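Local coordinates for pyoverdine synthetase F (Pseudomonas aeruginosa PAO1, PDB 6CUL), which belongs to the pyoverdine synthetases and folds as a compact alpha/beta protein around a central mixed beta sheet, at residues K19-Y23 / Q85-P89; G57-D63 / L102-S108; V237-E241 / N254-S259. The contacts are given in a common frame with arbitrary orientation. Numbering follows the deposited sequence.

Contact 1. Residues K19-Y23 / Q85-P89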
loop_
_atom_site.group_PDB
_atom_site.type_symbol
_atom_site.label_atom_id
_atom_site.label_comp_id
_atom_site.label_asym_id
_atom_site.label_seq_id
_atom_site.Cartn_x
_atom_site.Cartn_y
_atom_site.Cartn_z
ATOM N N LYS A 19 -10.259 5.485 1.048
ATOM C CA LYS A 19 -10.617 6.583 1.815
ATOM C C LYS A 19 -9.517 7.135 2.633
ATOM O O LYS A 19 -9.824 7.807 3.539
ATOM C CB LYS A 19 -11.757 6.189 2.763
ATOM C CG LYS A 19 -13.141 6.502 2.313
ATOM C CD LYS A 19 -13.410 5.898 0.991
ATOM C CE LYS A 19 -14.742 6.223 0.386
ATOM N NZ LYS A 19 -15.952 5.890 1.099
ATOM N N ALA A 20 -8.283 6.960 2.243
ATOM C CA ALA A 20 -7.165 7.426 3.000
ATOM C C ALA A 20 -7.295 8.956 3.298
ATOM O O ALA A 20 -7.802 9.693 2.521
ATOM C CB ALA A 20 -5.888 7.095 2.268
ATOM N N GLY A 21 -6.952 9.368 4.506
ATOM C CA GLY A 21 -7.114 10.736 4.974
ATOM C C GLY A 21 -8.533 11.276 5.284
ATOM O O GLY A 21 -8.656 12.399 5.660
ATOM N N GLN A 22 -9.521 10.413 5.184
ATOM C CA GLN A 22 -10.894 10.705 5.375
ATOM C C GLN A 22 -11.451 10.056 6.620
ATOM O O GLN A 22 -10.916 9.147 7.141
ATOM C CB GLN A 22 -11.647 10.165 4.158
ATOM C CG GLN A 22 -11.270 10.733 2.810
ATOM C CD GLN A 22 -12.387 10.669 1.769
ATOM O OE1 GLN A 22 -13.504 11.035 2.024
ATOM N NE2 GLN A 22 -12.070 10.208 0.636
ATOM N N TYR A 23 -12.551 10.552 7.085
ATOM C CA TYR A 23 -13.201 9.961 8.213
ATOM C C TYR A 23 -14.196 8.966 7.751
ATOM O O TYR A 23 -14.820 9.183 6.784
ATOM C CB TYR A 23 -13.944 10.977 9.036
ATOM C CG TYR A 23 -13.148 11.607 10.114
ATOM C CD1 TYR A 23 -12.921 10.965 11.317
ATOM C CD2 TYR A 23 -12.644 12.830 9.925
ATOM C CE1 TYR A 23 -12.203 11.552 12.270
ATOM C CE2 TYR A 23 -11.923 13.409 10.864
ATOM C CZ TYR A 23 -11.710 12.788 12.026
ATOM O OH TYR A 23 -10.993 13.491 12.906
ATOM N N GLN A 85 -9.868 18.398 0.826
ATOM C CA GLN A 85 -9.444 17.065 1.237
ATOM C C GLN A 85 -8.057 16.716 0.750
ATOM O O GLN A 85 -7.696 17.118 -0.289
ATOM C CB GLN A 85 -10.499 16.043 0.753
ATOM C CG GLN A 85 -10.284 14.568 0.992
ATOM C CD GLN A 85 -10.645 14.071 2.381
ATOM O OE1 GLN A 85 -11.766 13.752 2.673
ATOM N NE2 GLN A 85 -9.667 13.948 3.207
ATOM N N TRP A 86 -7.277 16.007 1.547
ATOM C CA TRP A 86 -5.957 15.529 1.169
ATOM C C TRP A 86 -5.723 14.185 1.825
ATOM O O TRP A 86 -6.334 13.887 2.773
ATOM C CB TRP A 86 -4.868 16.553 1.503
ATOM C CG TRP A 86 -3.530 16.334 0.865
ATOM C CD1 TRP A 86 -2.397 16.262 1.490
ATOM C CD2 TRP A 86 -3.242 16.087 -0.514
ATOM N NE1 TRP A 86 -1.398 16.021 0.642
ATOM C CE2 TRP A 86 -1.887 15.895 -0.610
ATOM C CE3 TRP A 86 -3.995 16.033 -1.675
ATOM C CZ2 TRP A 86 -1.259 15.685 -1.794
ATOM C CZ3 TRP A 86 -3.370 15.811 -2.827
ATOM C CH2 TRP A 86 -2.026 15.649 -2.886
ATOM N N PHE A 87 -4.786 13.424 1.315
ATOM C CA PHE A 87 -4.458 12.074 1.824
ATOM C C PHE A 87 -3.962 11.910 3.285
ATOM O O PHE A 87 -3.915 10.850 3.781
ATOM C CB PHE A 87 -3.468 11.409 0.880
ATOM C CG PHE A 87 -3.949 11.297 -0.494
ATOM C CD1 PHE A 87 -3.852 12.333 -1.345
ATOM C CD2 PHE A 87 -4.511 10.176 -0.923
ATOM C CE1 PHE A 87 -4.313 12.261 -2.610
ATOM C CE2 PHE A 87 -4.978 10.079 -2.178
ATOM C CZ PHE A 87 -4.885 11.129 -3.027
ATOM N N TYR A 88 -3.528 13.002 3.816
ATOM C CA TYR A 88 -3.007 13.234 5.112
ATOM C C TYR A 88 -3.100 14.755 5.316
ATOM O O TYR A 88 -3.376 15.476 4.408
ATOM C CB TYR A 88 -1.560 12.706 5.250
ATOM C CG TYR A 88 -0.611 13.171 4.198
ATOM C CD1 TYR A 88 -0.212 14.449 4.145
ATOM C CD2 TYR A 88 -0.151 12.338 3.249
ATOM C CE1 TYR A 88 0.631 14.880 3.189
ATOM C CE2 TYR A 88 0.683 12.755 2.294
ATOM C CZ TYR A 88 1.067 14.042 2.273
ATOM O OH TYR A 88 1.913 14.494 1.327
ATOM N N PRO A 89 -2.886 15.240 6.519
ATOM C CA PRO A 89 -2.995 16.680 6.547
ATOM C C PRO A 89 -1.906 17.316 5.737
ATOM O O PRO A 89 -0.805 17.083 6.053
ATOM C CB PRO A 89 -2.781 16.998 7.988
ATOM C CG PRO A 89 -3.200 15.815 8.695
ATOM C CD PRO A 89 -2.865 14.671 7.849
#
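The backbones pack where a type II beta turn, Lys19 to Gln22, meets the 85-89 loop. The turn is closed by Gln22 N to Lys19 O at 3.1 Å. It starts at Lys19, the positive-phi residue of the Schellman motif that ends helix 12-17. Gly21 CA lies 3.4 Å from Phe87 O. Gly21 has positive phi, and a CB there would clash with Trp86 O and Phe87 C, so glycine fits on both counts.

The polar link is thin. Gln85 NE2 gives a weak hydrogen bond across to Gly21 O at 3.1 Å. Its weak bond to Trp86 O is internal to 85-89. Gln22 NE2 bonds to Tyr76 OH.

The aromatic side chains point away from the turn. Phe87 stacks on Tyr76, and Trp86 NE1 and Tyr88 OH both bond to Asn100 OD1.

The Gln22 side chain is about 5 Å from the bound N-(4-{[(2-amino-4-oxo-1,4-dihydroquinazolin-6-yl)methyl]amino}benzene-1-carbonyl)-D-glutamic acid (FGD). Near this ligand the two loops therefore meet mainly by close backbone packing at a glycine, with one weak hydrogen bond from a side-chain amide.

Contact 2. Residues G57-D63 / L102-S108; sequences GVIYDDD and LLLSVPS
Strands 57-60 and 103-105 are extended and run parallel as neighbours in the main sheet. Their axes approach to 4.3 Å and cross at -39°. The bridges pair Val58 with Leu103, Ile59 with Leu104 and Tyr60 with Ser105, at CA-CA distances of 4.7, 4.3 and 5.0 Å. The first chain turns out of beta geometry at Asp61 (phi/psi -97/2).

The backbone bonds follow the parallel pattern. Val58 N reaches Leu102 O at 2.9 Å, Leu104 N reaches Val58 O at 3.0 Å, and Tyr60 N reaches Leu104 O at 2.7 Å. Tyr60 O accepts two weak bonds, from Val106 N and from Ser105 OG, both at 3.4 Å. Beyond the strands, Ser108 N bonds to Asp61 O at 3.3 Å. Ser108 OG (chi1 p) gives a 2.7 Å bond to Asp61 OD2 (chi1 p).

Val58, Leu103, Tyr60 and Ser105 share one sheet face. Tyr60 (chi1 p) lays a ring face on Ser105 OG, and Val58 CG1 is 3.8 Å from Leu103 CD2. On the other face, Ile59 CG1 (chi1 m) is 3.8 Å from Leu104 CB.

Asp61 OD1 binds Ser11 OG and Arg13, Asp62 Leu12 N and Arg13, Asp63 OD2 Glu65 N and Arg112 of the FGD pocket, Ser108 OG Arg111 NE, and Pro107 O Arg130 NH2.

Edge strand 103-105 opens the parallel order 103-105, 55-60, 6-9, 142-145, 166-170 of a Rossmann-like fold, in which Gly57 and Ile59 bond to Tyr8 and Trp10. Helix 118-136 covers Ile59 and Val106.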
loop_
_atom_site.group_PDB
_atom_site.type_symbol
_atom_site.label_atom_id
_atom_site.label_comp_id
_atom_site.label_asym_id
_atom_site.label_seq_id
_atom_site.Cartn_x
_atom_site.Cartn_y
_atom_site.Cartn_z
ATOM N N GLY A 57 11.958 9.603 -0.424
ATOM C CA GLY A 57 11.056 10.044 -1.441
ATOM C C GLY A 57 9.717 9.395 -1.346
ATOM O O GLY A 57 9.621 8.293 -0.943
ATOM N N VAL A 58 8.684 10.093 -1.738
ATOM C CA VAL A 58 7.351 9.514 -1.689
ATOM C C VAL A 58 6.782 9.524 -3.106
ATOM O O VAL A 58 6.051 10.388 -3.476
ATOM C CB VAL A 58 6.380 10.258 -0.716
ATOM C CG1 VAL A 58 5.012 9.636 -0.749
ATOM C CG2 VAL A 58 6.884 10.257 0.711
ATOM N N ILE A 59 7.168 8.546 -3.865
ATOM C CA ILE A 59 6.776 8.355 -5.213
ATOM C C ILE A 59 5.322 7.885 -5.415
ATOM O O ILE A 59 4.797 7.173 -4.664
ATOM C CB ILE A 59 7.792 7.403 -5.865
ATOM C CG1 ILE A 59 9.226 7.852 -5.559
ATOM C CG2 ILE A 59 7.596 7.312 -7.358
ATOM C CD1 ILE A 59 10.263 6.802 -5.575
ATOM N N TYR A 60 4.677 8.382 -6.422
ATOM C CA TYR A 60 3.336 8.001 -6.727
ATOM C C TYR A 60 3.282 7.856 -8.243
ATOM O O TYR A 60 3.893 8.585 -8.923
ATOM C CB TYR A 60 2.351 8.992 -6.117
ATOM C CG TYR A 60 2.150 10.181 -6.885
ATOM C CD1 TYR A 60 2.999 11.244 -6.837
ATOM C CD2 TYR A 60 1.114 10.240 -7.719
ATOM C CE1 TYR A 60 2.759 12.325 -7.630
ATOM C CE2 TYR A 60 0.860 11.308 -8.501
ATOM C CZ TYR A 60 1.670 12.335 -8.445
ATOM O OH TYR A 60 1.330 13.320 -9.253
ATOM N N ASP A 61 2.583 6.898 -8.759
ATOM C CA ASP A 61 2.552 6.730 -10.161
ATOM C C ASP A 61 1.417 7.294 -10.988
ATOM O O ASP A 61 1.447 7.134 -12.147
ATOM C CB ASP A 61 2.586 5.260 -10.451
ATOM C CG ASP A 61 1.268 4.643 -10.407
ATOM O OD1 ASP A 61 0.588 4.743 -9.442
ATOM O OD2 ASP A 61 0.923 4.027 -11.334
ATOM N N ASP A 62 0.481 7.980 -10.403
ATOM C CA ASP A 62 -0.657 8.414 -11.154
ATOM C C ASP A 62 -0.366 9.433 -12.219
ATOM O O ASP A 62 0.565 10.151 -12.106
ATOM C CB ASP A 62 -1.676 8.983 -10.212
ATOM C CG ASP A 62 -1.843 8.189 -8.992
ATOM O OD1 ASP A 62 -0.957 8.095 -8.188
ATOM O OD2 ASP A 62 -2.890 7.665 -8.832
ATOM N N ASP A 63 -1.131 9.471 -13.277
ATOM C CA ASP A 63 -0.886 10.537 -14.215
ATOM C C ASP A 63 -2.108 11.386 -14.513
ATOM O O ASP A 63 -3.107 10.881 -14.846
ATOM C CB ASP A 63 -0.209 10.058 -15.506
ATOM C CG ASP A 63 0.018 11.183 -16.472
ATOM O OD1 ASP A 63 0.924 12.013 -16.357
ATOM O OD2 ASP A 63 -0.856 11.315 -17.260
ATOM N N LEU A 102 8.025 15.845 -0.242
ATOM C CA LEU A 102 8.617 14.625 -0.777
ATOM C C LEU A 102 7.867 13.891 -1.876
ATOM O O LEU A 102 8.307 12.900 -2.260
ATOM C CB LEU A 102 8.916 13.635 0.326
ATOM C CG LEU A 102 9.759 14.051 1.488
ATOM C CD1 LEU A 102 9.544 13.116 2.637
ATOM C CD2 LEU A 102 11.190 14.094 1.084
ATOM N N LEU A 103 6.757 14.376 -2.327
ATOM C CA LEU A 103 6.046 13.712 -3.354
ATOM C C LEU A 103 6.785 13.703 -4.696
ATOM O O LEU A 103 7.284 14.737 -5.101
ATOM C CB LEU A 103 4.727 14.413 -3.518
ATOM C CG LEU A 103 3.726 14.218 -2.399
ATOM C CD1 LEU A 103 2.431 14.888 -2.732
ATOM C CD2 LEU A 103 3.518 12.767 -2.180
ATOM N N LEU A 104 6.830 12.559 -5.359
ATOM C CA LEU A 104 7.439 12.372 -6.662
ATOM C C LEU A 104 6.559 11.601 -7.599
ATOM O O LEU A 104 5.977 10.640 -7.197
ATOM C CB LEU A 104 8.681 11.526 -6.548
ATOM C CG LEU A 104 9.890 12.175 -5.972
ATOM C CD1 LEU A 104 11.064 11.250 -5.993
ATOM C CD2 LEU A 104 10.171 13.349 -6.826
ATOM N N SER A 105 6.478 11.985 -8.854
ATOM C CA SER A 105 5.699 11.222 -9.749
ATOM C C SER A 105 6.619 10.591 -10.740
ATOM O O SER A 105 7.394 11.291 -11.338
ATOM C CB SER A 105 4.691 12.033 -10.508
ATOM O OG SER A 105 3.707 11.194 -11.074
ATOM N N VAL A 106 6.495 9.290 -10.921
ATOM C CA VAL A 106 7.217 8.552 -11.916
ATOM C C VAL A 106 6.013 7.936 -12.621
ATOM O O VAL A 106 5.764 6.784 -12.501
ATOM C CB VAL A 106 8.159 7.520 -11.363
ATOM C CG1 VAL A 106 8.490 6.487 -12.405
ATOM C CG2 VAL A 106 9.394 8.153 -10.873
ATOM N N PRO A 107 5.306 8.735 -13.406
ATOM C CA PRO A 107 4.060 8.254 -13.973
ATOM C C PRO A 107 4.075 7.069 -14.922
ATOM O O PRO A 107 4.807 7.077 -15.820
ATOM C CB PRO A 107 3.525 9.482 -14.685
ATOM C CG PRO A 107 4.299 10.610 -14.167
ATOM C CD PRO A 107 5.620 10.082 -13.848
ATOM N N SER A 108 3.209 6.093 -14.674
ATOM C CA SER A 108 3.007 4.954 -15.520
ATOM C C SER A 108 2.038 5.296 -16.604
ATOM O O SER A 108 0.990 4.745 -16.711
ATOM C CB SER A 108 2.464 3.740 -14.774
ATOM O OG SER A 108 1.388 3.982 -13.961
#

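Contact 3. Residues V237-E241 / N254-S259; sequences VLKTE and NNFNNS
Strand 237-241 is extended but bends at Leu238 and Lys239 (psi 73° and 23°). Segment 254-259 is helical, part of the long helix 248-271, with a wider pi-type turn at 256-259. Within the segment Asn258 N to Asn254 O is a very short 2.4 Å bond, and Ser259 N to Asn255 O is 3.1 Å. The two axes approach to 6.8 Å at 130°, so helix and strand run obliquely in opposing directions. Lys239 CA lies 5.3 Å from Ser259 CA, and Thr240 CA lies 5.4 Å from Asn255 CA.

Thr240 is the centre of the contact. With chi1 at -39° (m), its OG1 donates a very short 2.5 Å hydrogen bond to Asn255 OD1. Asn255 has chi1 t and chi2 45°. Thr240 CG2 packs at 3.7 Å on Asn254 CB, and Thr240 OG1 is 3.4 Å from Ser259 CB. Val237 (chi1 t) also points at the helix, with CG1 3.0 Å from Ser259 OG. At the exposed side Asn258 ND2 lies 2.8 Å from Lys239 O. The Lys239 side chain starts toward the helix, but its amino end leads away.

This is helix-on-sheet packing at an edge strand of the main sheet. Strand 216-223 lies next to it: Asn255 ND2 bonds to Gly218 O, Thr240 OG1 weakly to Thr217 O, and Ser259 OG weakly to Ala219 N. The buried part of the contact is thus polar as well as tight. The Thr240-Asn255 bond ties helix to strand, and the same side chains also engage the backbone of the next strand.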
loop_
_atom_site.group_PDB
_atom_site.type_symbol
_atom_site.label_atom_id
_atom_site.label_comp_id
_atom_site.label_asym_id
_atom_site.label_seq_id
_atom_site.Cartn_x
_atom_site.Cartn_y
_atom_site.Cartn_z
ATOM N N VAL A 237 1.940 -10.287 10.832
ATOM C CA VAL A 237 1.033 -10.020 11.916
ATOM C C VAL A 237 -0.366 -10.486 11.554
ATOM O O VAL A 237 -0.723 -10.414 10.472
ATOM C CB VAL A 237 1.042 -8.542 12.372
ATOM C CG1 VAL A 237 0.114 -8.246 13.536
ATOM C CG2 VAL A 237 2.406 -8.153 12.802
ATOM N N LEU A 238 -1.075 -10.982 12.534
ATOM C CA LEU A 238 -2.383 -11.478 12.374
ATOM C C LEU A 238 -3.161 -11.205 13.575
ATOM O O LEU A 238 -3.436 -12.061 14.304
ATOM C CB LEU A 238 -2.319 -12.971 12.101
ATOM C CG LEU A 238 -3.613 -13.702 11.929
ATOM C CD1 LEU A 238 -4.426 -13.222 10.763
ATOM C CD2 LEU A 238 -3.434 -15.203 11.896
ATOM N N LYS A 239 -3.524 -9.985 13.776
ATOM C CA LYS A 239 -4.272 -9.582 14.934
ATOM C C LYS A 239 -5.651 -8.915 14.720
ATOM O O LYS A 239 -6.114 -8.214 15.552
ATOM C CB LYS A 239 -3.378 -8.674 15.736
ATOM C CG LYS A 239 -2.156 -9.366 16.162
ATOM C CD LYS A 239 -1.374 -8.593 17.119
ATOM C CE LYS A 239 -0.185 -9.359 17.614
ATOM N NZ LYS A 239 0.953 -9.493 16.699
ATOM N N THR A 240 -6.282 -9.140 13.599
ATOM C CA THR A 240 -7.525 -8.495 13.316
ATOM C C THR A 240 -8.712 -9.450 13.375
ATOM O O THR A 240 -8.887 -10.224 12.503
ATOM C CB THR A 240 -7.443 -7.853 11.948
ATOM O OG1 THR A 240 -6.169 -7.284 11.748
ATOM C CG2 THR A 240 -8.431 -6.794 11.846
ATOM N N GLU A 241 -9.499 -9.397 14.446
ATOM C CA GLU A 241 -10.644 -10.258 14.578
ATOM C C GLU A 241 -11.649 -9.780 13.575
ATOM O O GLU A 241 -11.726 -8.631 13.288
ATOM C CB GLU A 241 -11.214 -10.252 15.984
ATOM C CG GLU A 241 -11.836 -11.572 16.448
ATOM C CD GLU A 241 -12.782 -11.482 17.649
ATOM O OE1 GLU A 241 -13.929 -11.130 17.498
ATOM O OE2 GLU A 241 -12.413 -11.864 18.737
ATOM N N ASN A 254 -9.646 -1.685 10.935
ATOM C CA ASN A 254 -9.079 -2.534 11.912
ATOM C C ASN A 254 -7.797 -3.282 11.500
ATOM O O ASN A 254 -6.905 -3.400 12.267
ATOM C CB ASN A 254 -10.110 -3.507 12.331
ATOM C CG ASN A 254 -11.157 -2.883 13.169
ATOM O OD1 ASN A 254 -11.051 -1.788 13.575
ATOM N ND2 ASN A 254 -12.172 -3.605 13.416
ATOM N N ASN A 255 -7.738 -3.822 10.315
ATOM C CA ASN A 255 -6.531 -4.437 9.865
ATOM C C ASN A 255 -5.418 -3.390 9.729
ATOM O O ASN A 255 -4.323 -3.676 10.021
ATOM C CB ASN A 255 -6.727 -5.247 8.618
ATOM C CG ASN A 255 -5.707 -6.321 8.480
ATOM O OD1 ASN A 255 -5.409 -7.011 9.412
ATOM N ND2 ASN A 255 -5.146 -6.435 7.328
ATOM N N PHE A 256 -5.733 -2.200 9.252
ATOM C CA PHE A 256 -4.765 -1.143 9.192
ATOM C C PHE A 256 -4.341 -0.825 10.582
ATOM O O PHE A 256 -3.207 -0.663 10.771
ATOM C CB PHE A 256 -5.338 0.161 8.744
ATOM C CG PHE A 256 -5.145 0.492 7.327
ATOM C CD1 PHE A 256 -4.928 -0.451 6.400
ATOM C CD2 PHE A 256 -5.315 1.802 6.906
ATOM C CE1 PHE A 256 -4.816 -0.093 5.079
ATOM C CE2 PHE A 256 -5.213 2.153 5.613
ATOM C CZ PHE A 256 -4.956 1.221 4.705
ATOM N N ASN A 257 -5.256 -0.667 11.537
ATOM C CA ASN A 257 -4.909 -0.396 12.918
ATOM C C ASN A 257 -4.487 -1.628 13.806
ATOM O O ASN A 257 -3.676 -1.489 14.642
ATOM C CB ASN A 257 -5.930 0.583 13.543
ATOM C CG ASN A 257 -6.027 1.966 12.787
ATOM O OD1 ASN A 257 -5.529 2.960 13.223
ATOM N ND2 ASN A 257 -6.689 1.995 11.730
ATOM N N ASN A 258 -5.074 -2.804 13.622
ATOM C CA ASN A 258 -4.694 -4.001 14.393
ATOM C C ASN A 258 -3.490 -4.778 13.916
ATOM O O ASN A 258 -2.788 -5.296 14.675
ATOM C CB ASN A 258 -5.857 -4.972 14.550
ATOM C CG ASN A 258 -6.520 -4.902 15.903
ATOM O OD1 ASN A 258 -6.224 -4.054 16.692
ATOM N ND2 ASN A 258 -7.418 -5.813 16.158
ATOM N N SER A 259 -3.305 -4.890 12.639
ATOM C CA SER A 259 -2.204 -5.591 12.131
ATOM C C SER A 259 -1.257 -4.949 11.149
ATOM O O SER A 259 -0.190 -5.336 11.095
ATOM C CB SER A 259 -2.758 -6.861 11.523
ATOM O OG SER A 259 -1.770 -7.766 11.301
#

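How the contacts relate
Contacts 2 and 3 both involve the main sheet but at its two outermost strands, 103-105 and 233-241, on opposite sides of the chain centre and 28 Å apart between centres. Contact 2 joins strand to strand by regular backbone bonds. Contact 3 sets a helix on a strand through side-chain polar groups. Contact 1 belongs to neither pattern: two loops pack at a glycine, with a single weak hydrogen bond between them. All three are partly buried, and contacts 1 and 2 have no exposed touching residue, whereas contact 3 reaches the surface. Contacts 1 and 2 cross along the chain and touch, with Trp86 CZ2 3.9 Å from Leu103 CD1. Contact 3 touches neither.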